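Local coordinates for protein enoyl-CoA hydratase/isomerase (Mycobacterium abscessus, PDB 3QXZ) that probably catalyses the hydration or double-bond isomerisation of enoyl-CoA thioesters, as a member of the crotonase-like enoyl-CoA hydratase/isomerase family, at residues A103-H108 against D121-A126; D15-L20 against V54-G59. All coordinates share one frame; numbering follows the deposited sequence.

Contact 1 of 2, residues A103-H108 against D121-A126; sequences AAVNGH and DIRILA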
# COMPACT_ATOMS: atom_id res chain seq x y z
N ALA A 103 3.67 -1.44 -18.95
CA ALA A 103 5.09 -1.21 -19.19
C ALA A 103 5.81 -2.54 -19.22
O ALA A 103 5.87 -3.28 -18.19
CB ALA A 103 5.67 -0.27 -18.13
N ALA A 104 6.30 -2.88 -20.41
CA ALA A 104 7.12 -4.07 -20.62
C ALA A 104 8.57 -3.63 -20.42
O ALA A 104 9.24 -3.18 -21.36
CB ALA A 104 6.88 -4.64 -22.03
N VAL A 105 8.99 -3.68 -19.16
CA VAL A 105 10.30 -3.16 -18.75
C VAL A 105 11.33 -4.26 -19.01
O VAL A 105 11.64 -5.09 -18.16
CB VAL A 105 10.28 -2.67 -17.28
CG1 VAL A 105 11.60 -2.04 -16.93
CG2 VAL A 105 9.15 -1.65 -17.08
N ASN A 106 11.81 -4.26 -20.26
CA ASN A 106 12.63 -5.34 -20.81
C ASN A 106 14.08 -5.33 -20.38
O ASN A 106 14.85 -6.20 -20.76
CB ASN A 106 12.56 -5.30 -22.34
CG ASN A 106 12.97 -3.96 -22.87
OD1 ASN A 106 12.27 -2.97 -22.68
ND2 ASN A 106 14.17 -3.89 -23.50
N GLY A 107 14.48 -4.31 -19.62
CA GLY A 107 15.85 -4.17 -19.15
C GLY A 107 15.98 -2.91 -18.32
O GLY A 107 14.98 -2.40 -17.81
N HIS A 108 17.20 -2.40 -18.20
CA HIS A 108 17.51 -1.31 -17.26
C HIS A 108 16.51 -0.18 -17.32
O HIS A 108 16.17 0.30 -18.40
CB HIS A 108 18.90 -0.73 -17.54
CG HIS A 108 19.96 -1.76 -17.68
ND1 HIS A 108 20.11 -2.80 -16.79
CD2 HIS A 108 20.92 -1.92 -18.62
CE1 HIS A 108 21.15 -3.54 -17.16
NE2 HIS A 108 21.65 -3.03 -18.27
N ASP A 121 -0.22 1.16 -15.52
CA ASP A 121 -1.08 0.37 -14.64
C ASP A 121 -0.38 -0.88 -14.13
O ASP A 121 -0.55 -1.28 -12.97
CB ASP A 121 -2.35 -0.01 -15.39
CG ASP A 121 -3.09 1.18 -15.90
OD1 ASP A 121 -3.38 2.09 -15.08
OD2 ASP A 121 -3.38 1.24 -17.12
N ILE A 122 0.38 -1.49 -15.03
CA ILE A 122 0.94 -2.83 -14.83
C ILE A 122 2.38 -2.79 -15.32
O ILE A 122 2.68 -2.17 -16.36
CB ILE A 122 0.11 -3.85 -15.63
CG1 ILE A 122 -1.34 -3.91 -15.10
CG2 ILE A 122 0.79 -5.26 -15.67
CD1 ILE A 122 -2.39 -4.51 -16.10
N ARG A 123 3.29 -3.42 -14.57
CA ARG A 123 4.71 -3.52 -14.95
C ARG A 123 5.16 -4.98 -14.93
O ARG A 123 4.93 -5.70 -13.97
CB ARG A 123 5.60 -2.72 -14.00
CG ARG A 123 5.73 -1.25 -14.37
CD ARG A 123 6.31 -0.37 -13.24
NE ARG A 123 5.41 -0.39 -12.08
CZ ARG A 123 4.23 0.21 -12.05
NH1 ARG A 123 3.81 0.99 -13.05
NH2 ARG A 123 3.46 0.01 -11.00
N ILE A 124 5.85 -5.36 -16.01
CA ILE A 124 6.54 -6.64 -16.06
C ILE A 124 8.01 -6.29 -16.23
O ILE A 124 8.36 -5.56 -17.18
CB ILE A 124 6.03 -7.51 -17.22
CG1 ILE A 124 4.53 -7.79 -17.05
CG2 ILE A 124 6.83 -8.84 -17.30
CD1 ILE A 124 3.93 -8.55 -18.26
N LEU A 125 8.85 -6.78 -15.31
CA LEU A 125 10.29 -6.42 -15.30
C LEU A 125 11.20 -7.59 -15.65
O LEU A 125 10.96 -8.73 -15.27
CB LEU A 125 10.71 -5.83 -13.94
CG LEU A 125 10.59 -4.31 -13.76
CD1 LEU A 125 9.16 -3.81 -13.91
CD2 LEU A 125 11.14 -3.91 -12.37
N ALA A 126 12.28 -7.25 -16.35
CA ALA A 126 13.33 -8.21 -16.70
C ALA A 126 14.18 -8.54 -15.47
O ALA A 126 14.71 -7.64 -14.81
CB ALA A 126 14.21 -7.60 -17.78

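Contact 2 of 2, residues D15-L20 against V54-G59; sequences DGVAVL and VIVLTG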
# COMPACT_ATOMS: atom_id res chain seq x y z
N ASP A 15 -4.21 -5.02 -34.20
CA ASP A 15 -5.26 -5.79 -33.53
C ASP A 15 -5.61 -5.22 -32.15
O ASP A 15 -5.72 -5.95 -31.18
CB ASP A 15 -4.87 -7.28 -33.43
CG ASP A 15 -4.61 -7.91 -34.79
OD1 ASP A 15 -5.22 -7.47 -35.78
OD2 ASP A 15 -3.77 -8.83 -34.86
N GLY A 16 -5.77 -3.90 -32.10
CA GLY A 16 -6.21 -3.24 -30.88
C GLY A 16 -5.13 -2.90 -29.87
O GLY A 16 -5.45 -2.30 -28.85
N VAL A 17 -3.88 -3.27 -30.14
CA VAL A 17 -2.78 -3.03 -29.20
C VAL A 17 -1.75 -2.11 -29.85
O VAL A 17 -1.24 -2.39 -30.95
CB VAL A 17 -2.14 -4.36 -28.70
CG1 VAL A 17 -0.93 -4.08 -27.79
CG2 VAL A 17 -3.19 -5.23 -28.00
N ALA A 18 -1.45 -0.99 -29.18
CA ALA A 18 -0.41 -0.07 -29.61
C ALA A 18 0.86 -0.33 -28.82
O ALA A 18 0.82 -0.38 -27.58
CB ALA A 18 -0.86 1.39 -29.44
N VAL A 19 1.97 -0.50 -29.51
CA VAL A 19 3.27 -0.66 -28.86
C VAL A 19 4.10 0.58 -29.14
O VAL A 19 4.35 0.94 -30.30
CB VAL A 19 4.02 -1.95 -29.34
CG1 VAL A 19 5.35 -2.08 -28.61
CG2 VAL A 19 3.17 -3.19 -29.11
N LEU A 20 4.51 1.25 -28.06
CA LEU A 20 5.45 2.35 -28.09
C LEU A 20 6.81 1.88 -27.64
O LEU A 20 6.94 1.27 -26.55
CB LEU A 20 4.97 3.48 -27.17
CG LEU A 20 3.68 4.18 -27.57
CD1 LEU A 20 3.27 5.12 -26.48
CD2 LEU A 20 3.86 4.94 -28.89
N VAL A 54 -5.36 -1.08 -25.72
CA VAL A 54 -4.28 -1.16 -24.72
C VAL A 54 -3.03 -0.56 -25.35
O VAL A 54 -2.79 -0.74 -26.56
CB VAL A 54 -3.95 -2.63 -24.31
CG1 VAL A 54 -2.88 -2.69 -23.22
CG2 VAL A 54 -5.17 -3.38 -23.87
N ILE A 55 -2.24 0.11 -24.52
CA ILE A 55 -0.93 0.63 -24.91
C ILE A 55 0.14 -0.14 -24.14
O ILE A 55 0.07 -0.27 -22.92
CB ILE A 55 -0.82 2.13 -24.59
CG1 ILE A 55 -1.88 2.92 -25.35
CG2 ILE A 55 0.60 2.65 -24.88
CD1 ILE A 55 -2.23 4.29 -24.74
N VAL A 56 1.14 -0.64 -24.87
CA VAL A 56 2.32 -1.27 -24.25
C VAL A 56 3.52 -0.37 -24.49
O VAL A 56 3.79 -0.01 -25.63
CB VAL A 56 2.57 -2.69 -24.82
CG1 VAL A 56 3.85 -3.31 -24.25
CG2 VAL A 56 1.37 -3.59 -24.54
N LEU A 57 4.21 0.01 -23.41
CA LEU A 57 5.44 0.80 -23.47
C LEU A 57 6.65 -0.09 -23.21
O LEU A 57 6.69 -0.84 -22.23
CB LEU A 57 5.38 1.93 -22.43
CG LEU A 57 6.59 2.87 -22.40
CD1 LEU A 57 6.78 3.64 -23.71
CD2 LEU A 57 6.40 3.83 -21.22
N THR A 58 7.65 -0.02 -24.10
CA THR A 58 8.82 -0.88 -24.00
C THR A 58 10.06 -0.15 -24.53
O THR A 58 9.93 0.94 -25.07
CB THR A 58 8.56 -2.23 -24.70
OG1 THR A 58 9.43 -3.23 -24.18
CG2 THR A 58 8.68 -2.13 -26.22
N GLY A 59 11.24 -0.74 -24.33
CA GLY A 59 12.49 -0.15 -24.85
C GLY A 59 13.20 -1.04 -25.85
O GLY A 59 13.07 -2.26 -25.83

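Contact 1 of 2, residues A103-H108 against D121-A126
Ala103 O is gripped by Ile124 N at 3.0 Å through a nearly straight bond (170° at the hydrogen), with Arg123 CA making a C-H...O contact to the same oxygen and Val105 N a weak bond from within its own strand. Val105 repeats the pattern with more bent bonds: its N gives a 2.8 Å bond to Ile124 O bent to 140°, and its O takes Ala126 N. Val105 is also the centre of an inverse gamma turn, where the strand ends. Ala103 N to Ile122 O completes the parallel ladder.

On the face of Ala103 and Arg123, Val105 and Leu125 lie side by side and point the same way, with Val105 CB 3.7 Å from Leu125 CD1. Arg123 CG passes Ala103 CB at 3.9 Å; the chain then bends at chi3 (-63°), and the guanidinium leaves the partner strand for the carbonyls of Leu179, Ala117 and Ala120. Ala104 and Ile124 share the opposite face, beneath helix 186-203. Beyond the strand, Ala126 CB presses on Asn106 O at 3.4 Å, while the Asn106 amide oxygen turns to Gly59 N. Ala157 of the second subunit packs on Arg123. The four backbone bonds thus pair buried N-H and C=O groups of the two strands, and the arginine's charge is probably tempered by the carbonyl oxygens gathered around it.

Contact 2 of 2, residues D15-L20 against V54-G59
Val56 N to Ala18 O, at 2.7 Å and 173°, is the shortest and straightest bond between these parallel strands. Val56 O returns the link to Leu20 N at 2.8 Å, so both backbone polar groups of Val56 face strand 17-20 and straddle Val19. Ala18 N to Val54 O and Thr58 N to Leu20 O extend the ladder; at its start Val54 N reaches Gly16 O only weakly, at 3.4 Å.

Ala18, Leu20, Ile55 and Leu57 line one face, where Leu20 CD1 crosses to Ile55 CG2 (4.0 Å) and Leu20 CB meets Leu57 CD1 (3.9 Å). Leu57 has CG anti to the backbone N (chi1 -178°), which carries CD1 back over Leu20 O. Helix 33-48 covers this face through Leu39, Tyr43 and Leu46. The other face bears Val17, whose CG1 meets Val56 CG2, and Val19, whose CG1 touches Thr58 CG2 at 4.1 Å; helix 186-203 packs there. Thr58 OG1 bonds instead to Ala104 O of the next strand. The side chain of Ile55 is about 6 Å from a potassium ion bound by Leu46, Asp47, Asp49, Val52 and Thr99. Strand 17-23, helix 33-48 and strand 54-59 form a beta-alpha-beta crossover, a building block of the crotonase fold.

Overall arrangement
Contacts 1 and 2 are two strand pairings of one six-stranded mixed sheet, separated by the pairing of 54-59 with 101-105, their centres about 12 Å apart. Contact 2 comes first along the chain, pairing strands 17-23 and 54-59; contact 1 follows, pairing 101-105 and 122-126. At the pairing between them the two ladders join directly: Ala104 N lies 2.8 Å from Leu57 O, a probable hydrogen bond, and Ala104 CB packs on Val56 CG1. Helix 186-203 runs over the face shared by both contacts. The strands of contact 1 flank, along the chain, helix 112-117, whose N-terminus in crotonase relatives helps form the oxyanion hole.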